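Local coordinates for vesicular integral-membrane protein VIP36 (PDB 2DUR) that recognises high-mannose glycans as a calcium-dependent lectin and helps transport and sort the glycoproteins that carry them in the early secretory pathway, at residues W54-W64 with L87-V95. Sequence-based numbering, arbitrary orientation.
Sequences WNHQPCFLKDW and LWYTRDRLV
With CG of W54 anti to its carbonyl carbon (chi1 -73°) and CG of R93 between its backbone N and carbonyl carbon (chi1 58°), the indole lies against the backbone of R93 and L94 while the arginine chain, bent at chi3, runs back past it in the opposite direction. This belongs to the legume-lectin-like beta sandwich: strands 49-55 and 84-90 flank strand 204-211 in one sheet, and the turn after T90 reaches across to the end of strand 49-55. A tryptophan suits the place because its broad face takes the backbone: R93 CA sits 3.8 Å from the centroid of the six-membered ring in a CH-pi contact. The far corner of the indole, CH2, meets W88 CB at 3.4 Å; the two indoles, their planes 28° apart, are slid so far that they barely overlap. T90 OG1 donates to D92 O (2.7 Å), which ties the turn together beside that corner.

Arginine is long enough to reach the carbonyl O of N55 in strand 49-55: its NE and NH2 both give weak hydrogen bonds to it, at the guanidinium edge, while W54 CB covers one face and H56 O the other. NH2 also forms a salt bridge with D28 OD2 of strand 27-31.

Farther along, W64 CZ2 sits over the centre of the Y89 ring, the two rings oblique. Tyrosine suits this place because its ring packs on W64 while its hydroxyl is hydrogen-bonded to P200 O and accepts from a water 2.9 Å from Y89 OH, which also donates to L61 O and accepts from W64 NE1.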
ATOM      1  N   TRP A  54       7.235  -2.200  -8.257  1.00 17.81           N
ATOM      2  CA  TRP A  54       8.231  -2.067  -7.210  1.00 18.11           C
ATOM      3  C   TRP A  54       9.195  -0.951  -7.565  1.00 19.44           C
ATOM      4  O   TRP A  54       9.746  -0.925  -8.654  1.00 19.73           O
ATOM      5  CB  TRP A  54       8.954  -3.396  -6.968  1.00 18.75           C
ATOM      6  CG  TRP A  54       8.037  -4.362  -6.251  1.00 18.23           C
ATOM      7  CD1 TRP A  54       7.271  -5.360  -6.805  1.00 19.13           C
ATOM      8  CD2 TRP A  54       7.775  -4.382  -4.841  1.00 18.00           C
ATOM      9  NE1 TRP A  54       6.556  -6.018  -5.807  1.00 17.40           N
ATOM     10  CE2 TRP A  54       6.839  -5.427  -4.600  1.00 18.52           C
ATOM     11  CE3 TRP A  54       8.235  -3.613  -3.756  1.00 17.28           C
ATOM     12  CZ2 TRP A  54       6.362  -5.729  -3.313  1.00 18.01           C
ATOM     13  CZ3 TRP A  54       7.760  -3.913  -2.463  1.00 18.05           C
ATOM     14  CH2 TRP A  54       6.823  -4.961  -2.262  1.00 19.21           C
ATOM     15  N   ASN A  55       9.383  -0.018  -6.634  1.00 19.55           N
ATOM     16  CA  ASN A  55      10.284   1.136  -6.849  1.00 20.89           C
ATOM     17  C   ASN A  55      11.713   0.633  -6.918  1.00 21.05           C
ATOM     18  O   ASN A  55      12.083  -0.297  -6.198  1.00 22.22           O
ATOM     19  CB  ASN A  55      10.036   2.107  -5.676  1.00 20.39           C
ATOM     20  CG  ASN A  55      10.616   3.510  -5.860  1.00 21.99           C
ATOM     21  OD1 ASN A  55      11.010   4.112  -4.858  1.00 22.38           O
ATOM     22  ND2 ASN A  55      10.594   4.064  -7.072  1.00 21.05           N
ATOM     23  N   HIS A  56      12.526   1.215  -7.813  1.00 22.09           N
ATOM     24  CA  HIS A  56      13.915   0.784  -8.002  1.00 23.73           C
ATOM     25  C   HIS A  56      14.823   1.014  -6.798  1.00 23.41           C
ATOM     26  O   HIS A  56      15.634   0.161  -6.457  1.00 24.94           O
ATOM     27  CB  HIS A  56      14.525   1.552  -9.177  1.00 24.19           C
ATOM     28  CG  HIS A  56      14.212   0.965 -10.513  1.00 28.07           C
ATOM     29  ND1 HIS A  56      15.055   1.110 -11.595  1.00 31.21           N
ATOM     30  CD2 HIS A  56      13.160   0.235 -10.948  1.00 30.83           C
ATOM     31  CE1 HIS A  56      14.533   0.491 -12.640  1.00 30.63           C
ATOM     32  NE2 HIS A  56      13.383  -0.044 -12.276  1.00 30.77           N
ATOM     33  N   GLN A  57      14.712   2.193  -6.189  1.00 24.59           N
ATOM     34  CA  GLN A  57      15.648   2.603  -5.158  1.00 25.62           C
ATOM     35  C   GLN A  57      15.048   2.452  -3.767  1.00 24.61           C
ATOM     36  O   GLN A  57      13.914   2.884  -3.554  1.00 24.25           O
ATOM     37  CB  GLN A  57      16.047   4.061  -5.379  1.00 26.42           C
ATOM     38  CG  GLN A  57      16.878   4.294  -6.661  1.00 31.83           C
ATOM     39  CD  GLN A  57      18.099   3.390  -6.717  1.00 37.50           C
ATOM     40  OE1 GLN A  57      19.003   3.497  -5.880  1.00 41.34           O
ATOM     41  NE2 GLN A  57      18.128   2.482  -7.696  1.00 40.01           N
ATOM     42  N   PRO A  58      15.833   1.900  -2.817  1.00 24.46           N
ATOM     43  CA  PRO A  58      15.365   1.875  -1.425  1.00 24.30           C
ATOM     44  C   PRO A  58      15.129   3.297  -0.926  1.00 24.28           C
ATOM     45  O   PRO A  58      15.842   4.226  -1.347  1.00 24.01           O
ATOM     46  CB  PRO A  58      16.533   1.257  -0.645  1.00 24.35           C
ATOM     47  CG  PRO A  58      17.434   0.636  -1.657  1.00 26.33           C
ATOM     48  CD  PRO A  58      17.178   1.327  -2.972  1.00 25.37           C
ATOM     49  N   CYS A  59      14.146   3.456  -0.039  1.00 23.83           N
ATOM     50  CA  CYS A  59      13.855   4.747   0.574  1.00 23.90           C
ATOM     51  C   CYS A  59      14.618   4.918   1.885  1.00 23.75           C
ATOM     52  O   CYS A  59      14.434   4.117   2.814  1.00 24.04           O
ATOM     53  CB  CYS A  59      12.355   4.872   0.866  1.00 23.97           C
ATOM     54  SG  CYS A  59      11.921   6.488   1.574  1.00 25.93           S
ATOM     55  N   PHE A  60      15.438   5.972   1.977  1.00 23.56           N
ATOM     56  CA  PHE A  60      16.191   6.236   3.214  1.00 23.18           C
ATOM     57  C   PHE A  60      15.640   7.425   4.004  1.00 23.21           C
ATOM     58  O   PHE A  60      16.266   7.866   4.970  1.00 24.17           O
ATOM     59  CB  PHE A  60      17.701   6.360   2.947  1.00 24.21           C
ATOM     60  CG  PHE A  60      18.337   5.076   2.501  1.00 23.53           C
ATOM     61  CD1 PHE A  60      18.450   4.776   1.137  1.00 25.08           C
ATOM     62  CD2 PHE A  60      18.801   4.155   3.430  1.00 23.75           C
ATOM     63  CE1 PHE A  60      19.018   3.594   0.712  1.00 25.12           C
ATOM     64  CE2 PHE A  60      19.396   2.944   3.003  1.00 25.46           C
ATOM     65  CZ  PHE A  60      19.495   2.679   1.633  1.00 25.11           C
ATOM     66  N   LEU A  61      14.465   7.913   3.619  1.00 22.23           N
ATOM     67  CA  LEU A  61      13.768   8.960   4.382  1.00 22.18           C
ATOM     68  C   LEU A  61      13.233   8.395   5.695  1.00 22.35           C
ATOM     69  O   LEU A  61      12.577   7.364   5.695  1.00 21.85           O
ATOM     70  CB  LEU A  61      12.592   9.530   3.599  1.00 21.90           C
ATOM     71  CG  LEU A  61      12.901  10.201   2.250  1.00 23.88           C
ATOM     72  CD1 LEU A  61      11.627  10.666   1.639  1.00 25.94           C
ATOM     73  CD2 LEU A  61      13.870  11.365   2.423  1.00 26.00           C
ATOM     74  N   LYS A  62      13.499   9.086   6.809  1.00 21.94           N
ATOM     75  CA  LYS A  62      12.918   8.688   8.088  1.00 23.01           C
ATOM     76  C   LYS A  62      11.476   9.149   8.243  1.00 22.33           C
ATOM     77  O   LYS A  62      10.676   8.512   8.934  1.00 24.75           O
ATOM     78  CB  LYS A  62      13.745   9.248   9.246  1.00 22.38           C
ATOM     79  CG  LYS A  62      15.176   8.762   9.297  1.00 24.63           C
ATOM     80  CD  LYS A  62      15.904   9.514  10.415  1.00 26.72           C
ATOM     81  CE  LYS A  62      17.370   9.166  10.467  1.00 30.07           C
ATOM     82  NZ  LYS A  62      18.108   9.680   9.285  1.00 32.35           N
ATOM     83  N   ASP A  63      11.128  10.264   7.618  1.00 21.34           N
ATOM     84  CA  ASP A  63       9.799  10.842   7.773  1.00 21.03           C
ATOM     85  C   ASP A  63       9.202  11.128   6.405  1.00 20.71           C
ATOM     86  O   ASP A  63       9.746  11.934   5.632  1.00 20.40           O
ATOM     87  CB  ASP A  63       9.863  12.137   8.600  1.00 21.63           C
ATOM     88  CG  ASP A  63      10.697  11.968   9.842  1.00 21.46           C
ATOM     89  OD1 ASP A  63      10.150  11.524  10.861  1.00 22.23           O
ATOM     90  OD2 ASP A  63      11.913  12.264   9.778  1.00 23.05           O
ATOM     91  N   TRP A  64       8.095  10.455   6.096  1.00 19.86           N
ATOM     92  CA  TRP A  64       7.550  10.532   4.746  1.00 19.02           C
ATOM     93  C   TRP A  64       6.043  10.425   4.700  1.00 18.67           C
ATOM     94  O   TRP A  64       5.387   9.990   5.666  1.00 17.13           O
ATOM     95  CB  TRP A  64       8.198   9.477   3.844  1.00 19.57           C
ATOM     96  CG  TRP A  64       8.233   8.072   4.409  1.00 18.61           C
ATOM     97  CD1 TRP A  64       9.287   7.467   5.012  1.00 18.82           C
ATOM     98  CD2 TRP A  64       7.163   7.110   4.404  1.00 18.51           C
ATOM     99  NE1 TRP A  64       8.964   6.183   5.377  1.00 19.47           N
ATOM    100  CE2 TRP A  64       7.666   5.933   5.011  1.00 18.11           C
ATOM    101  CE3 TRP A  64       5.849   7.120   3.928  1.00 16.41           C
ATOM    102  CZ2 TRP A  64       6.881   4.775   5.175  1.00 18.61           C
ATOM    103  CZ3 TRP A  64       5.050   5.971   4.102  1.00 18.52           C
ATOM    104  CH2 TRP A  64       5.583   4.815   4.707  1.00 17.72           C
ATOM    105  N   LEU A  87      -0.405  -1.999  -0.461  1.00 15.42           N
ATOM    106  CA  LEU A  87       0.690  -1.049  -0.577  1.00 15.04           C
ATOM    107  C   LEU A  87       1.763  -1.510   0.375  1.00 15.03           C
ATOM    108  O   LEU A  87       1.445  -1.897   1.490  1.00 14.76           O
ATOM    109  CB  LEU A  87       0.216   0.346  -0.154  1.00 15.08           C
ATOM    110  CG  LEU A  87      -0.977   0.841  -0.962  1.00 17.74           C
ATOM    111  CD1 LEU A  87      -1.471   2.176  -0.412  1.00 20.56           C
ATOM    112  CD2 LEU A  87      -0.615   0.960  -2.456  1.00 19.69           C
ATOM    113  N   TRP A  88       3.020  -1.436  -0.059  1.00 15.43           N
ATOM    114  CA  TRP A  88       4.113  -2.041   0.645  1.00 15.33           C
ATOM    115  C   TRP A  88       5.223  -1.068   0.942  1.00 15.64           C
ATOM    116  O   TRP A  88       5.570  -0.216   0.107  1.00 16.24           O
ATOM    117  CB  TRP A  88       4.705  -3.169  -0.212  1.00 15.55           C
ATOM    118  CG  TRP A  88       3.722  -4.223  -0.553  1.00 15.75           C
ATOM    119  CD1 TRP A  88       3.057  -4.376  -1.736  1.00 16.01           C
ATOM    120  CD2 TRP A  88       3.282  -5.284   0.300  1.00 13.69           C
ATOM    121  NE1 TRP A  88       2.213  -5.470  -1.673  1.00 15.45           N
ATOM    122  CE2 TRP A  88       2.365  -6.070  -0.448  1.00 14.83           C
ATOM    123  CE3 TRP A  88       3.601  -5.671   1.629  1.00 13.43           C
ATOM    124  CZ2 TRP A  88       1.725  -7.196   0.091  1.00 16.09           C
ATOM    125  CZ3 TRP A  88       2.984  -6.829   2.156  1.00 14.16           C
ATOM    126  CH2 TRP A  88       2.069  -7.584   1.389  1.00 13.00           C
ATOM    127  N   TYR A  89       5.809  -1.234   2.119  1.00 15.36           N
ATOM    128  CA  TYR A  89       7.121  -0.668   2.427  1.00 15.70           C
ATOM    129  C   TYR A  89       7.903  -1.804   3.083  1.00 16.57           C
ATOM    130  O   TYR A  89       7.746  -2.091   4.277  1.00 15.83           O
ATOM    131  CB  TYR A  89       6.964   0.557   3.333  1.00 15.03           C
ATOM    132  CG  TYR A  89       8.272   1.137   3.794  1.00 16.38           C
ATOM    133  CD1 TYR A  89       9.043   1.913   2.934  1.00 17.41           C
ATOM    134  CD2 TYR A  89       8.746   0.902   5.094  1.00 15.62           C
ATOM    135  CE1 TYR A  89      10.263   2.449   3.347  1.00 17.38           C
ATOM    136  CE2 TYR A  89       9.981   1.445   5.533  1.00 16.78           C
ATOM    137  CZ  TYR A  89      10.716   2.228   4.650  1.00 16.51           C
ATOM    138  OH  TYR A  89      11.924   2.764   5.073  1.00 19.36           O
ATOM    139  N   THR A  90       8.688  -2.504   2.267  1.00 16.06           N
ATOM    140  CA  THR A  90       9.221  -3.803   2.684  1.00 16.42           C
ATOM    141  C   THR A  90      10.676  -4.028   2.323  1.00 17.06           C
ATOM    142  O   THR A  90      11.221  -3.420   1.401  1.00 17.07           O
ATOM    143  CB  THR A  90       8.390  -4.988   2.114  1.00 16.00           C
ATOM    144  OG1 THR A  90       8.339  -4.916   0.678  1.00 16.78           O
ATOM    145  CG2 THR A  90       6.972  -5.007   2.685  1.00 16.01           C
ATOM    146  N   ARG A  91      11.289  -4.956   3.044  1.00 17.49           N
ATOM    147  CA  ARG A  91      12.675  -5.333   2.807  1.00 18.58           C
ATOM    148  C   ARG A  91      12.893  -5.855   1.398  1.00 19.27           C
ATOM    149  O   ARG A  91      13.883  -5.500   0.733  1.00 20.12           O
ATOM    150  CB  ARG A  91      13.076  -6.411   3.797  1.00 18.94           C
ATOM    151  CG  ARG A  91      14.576  -6.674   3.801  1.00 19.66           C
ATOM    152  CD  ARG A  91      14.866  -7.925   4.626  1.00 19.71           C
ATOM    153  NE  ARG A  91      14.402  -9.123   3.939  1.00 19.72           N
ATOM    154  CZ  ARG A  91      14.466 -10.357   4.449  1.00 21.20           C
ATOM    155  NH1 ARG A  91      14.931 -10.570   5.688  1.00 20.47           N
ATOM    156  NH2 ARG A  91      14.034 -11.376   3.713  1.00 21.00           N
ATOM    157  N   ASP A  92      11.982  -6.727   0.972  1.00 19.16           N
ATOM    158  CA  ASP A  92      12.101  -7.424  -0.299  1.00 20.42           C
ATOM    159  C   ASP A  92      11.158  -6.793  -1.311  1.00 21.02           C
ATOM    160  O   ASP A  92      10.173  -6.120  -0.950  1.00 22.44           O
ATOM    161  CB  ASP A  92      11.793  -8.917  -0.115  1.00 20.43           C
ATOM    162  CG  ASP A  92      12.796  -9.617   0.810  1.00 21.48           C
ATOM    163  OD1 ASP A  92      13.915  -9.092   1.005  1.00 22.70           O
ATOM    164  OD2 ASP A  92      12.467 -10.673   1.367  1.00 24.67           O
ATOM    165  N   ARG A  93      11.481  -6.985  -2.583  1.00 20.93           N
ATOM    166  CA  ARG A  93      10.677  -6.471  -3.664  1.00 21.35           C
ATOM    167  C   ARG A  93      10.546  -7.572  -4.712  1.00 21.51           C
ATOM    168  O   ARG A  93      11.324  -8.538  -4.712  1.00 21.09           O
ATOM    169  CB  ARG A  93      11.371  -5.260  -4.289  1.00 21.76           C
ATOM    170  CG  ARG A  93      12.743  -5.573  -4.815  1.00 22.81           C
ATOM    171  CD  ARG A  93      13.608  -4.334  -5.057  1.00 28.97           C
ATOM    172  NE  ARG A  93      12.976  -3.356  -5.941  1.00 29.93           N
ATOM    173  CZ  ARG A  93      12.976  -3.450  -7.270  1.00 29.76           C
ATOM    174  NH1 ARG A  93      13.573  -4.484  -7.857  1.00 31.59           N
ATOM    175  NH2 ARG A  93      12.381  -2.533  -8.011  1.00 22.51           N
ATOM    176  N   LEU A  94       9.550  -7.406  -5.567  1.00 21.67           N
ATOM    177  CA  LEU A  94       9.316  -8.211  -6.784  1.00 22.40           C
ATOM    178  C   LEU A  94       8.768  -9.631  -6.601  1.00 23.51           C
ATOM    179  O   LEU A  94       8.407 -10.275  -7.606  1.00 24.31           O
ATOM    180  CB  LEU A  94      10.534  -8.167  -7.731  1.00 22.53           C
ATOM    181  CG  LEU A  94      10.672  -6.896  -8.593  1.00 21.32           C
ATOM    182  CD1 LEU A  94      12.066  -6.784  -9.208  1.00 23.58           C
ATOM    183  CD2 LEU A  94       9.579  -6.808  -9.672  1.00 22.64           C
ATOM    184  N   VAL A  95       8.655 -10.100  -5.355  1.00 22.69           N
ATOM    185  CA  VAL A  95       8.318 -11.515  -5.115  1.00 23.44           C
ATOM    186  C   VAL A  95       6.813 -11.647  -5.083  1.00 23.61           C
ATOM    187  O   VAL A  95       6.155 -11.054  -4.208  1.00 23.20           O
ATOM    188  CB  VAL A  95       8.949 -12.097  -3.808  1.00 23.88           C
ATOM    189  CG1 VAL A  95       8.783 -13.619  -3.776  1.00 24.50           C
ATOM    190  CG2 VAL A  95      10.420 -11.703  -3.655  1.00 24.56           C
TER
HETATM  191  O   HOH W   1       5.117  -8.532  -5.525  1.00 22.71           O
HETATM  192  O   HOH W   2      11.317   5.096   6.767  1.00 20.73           O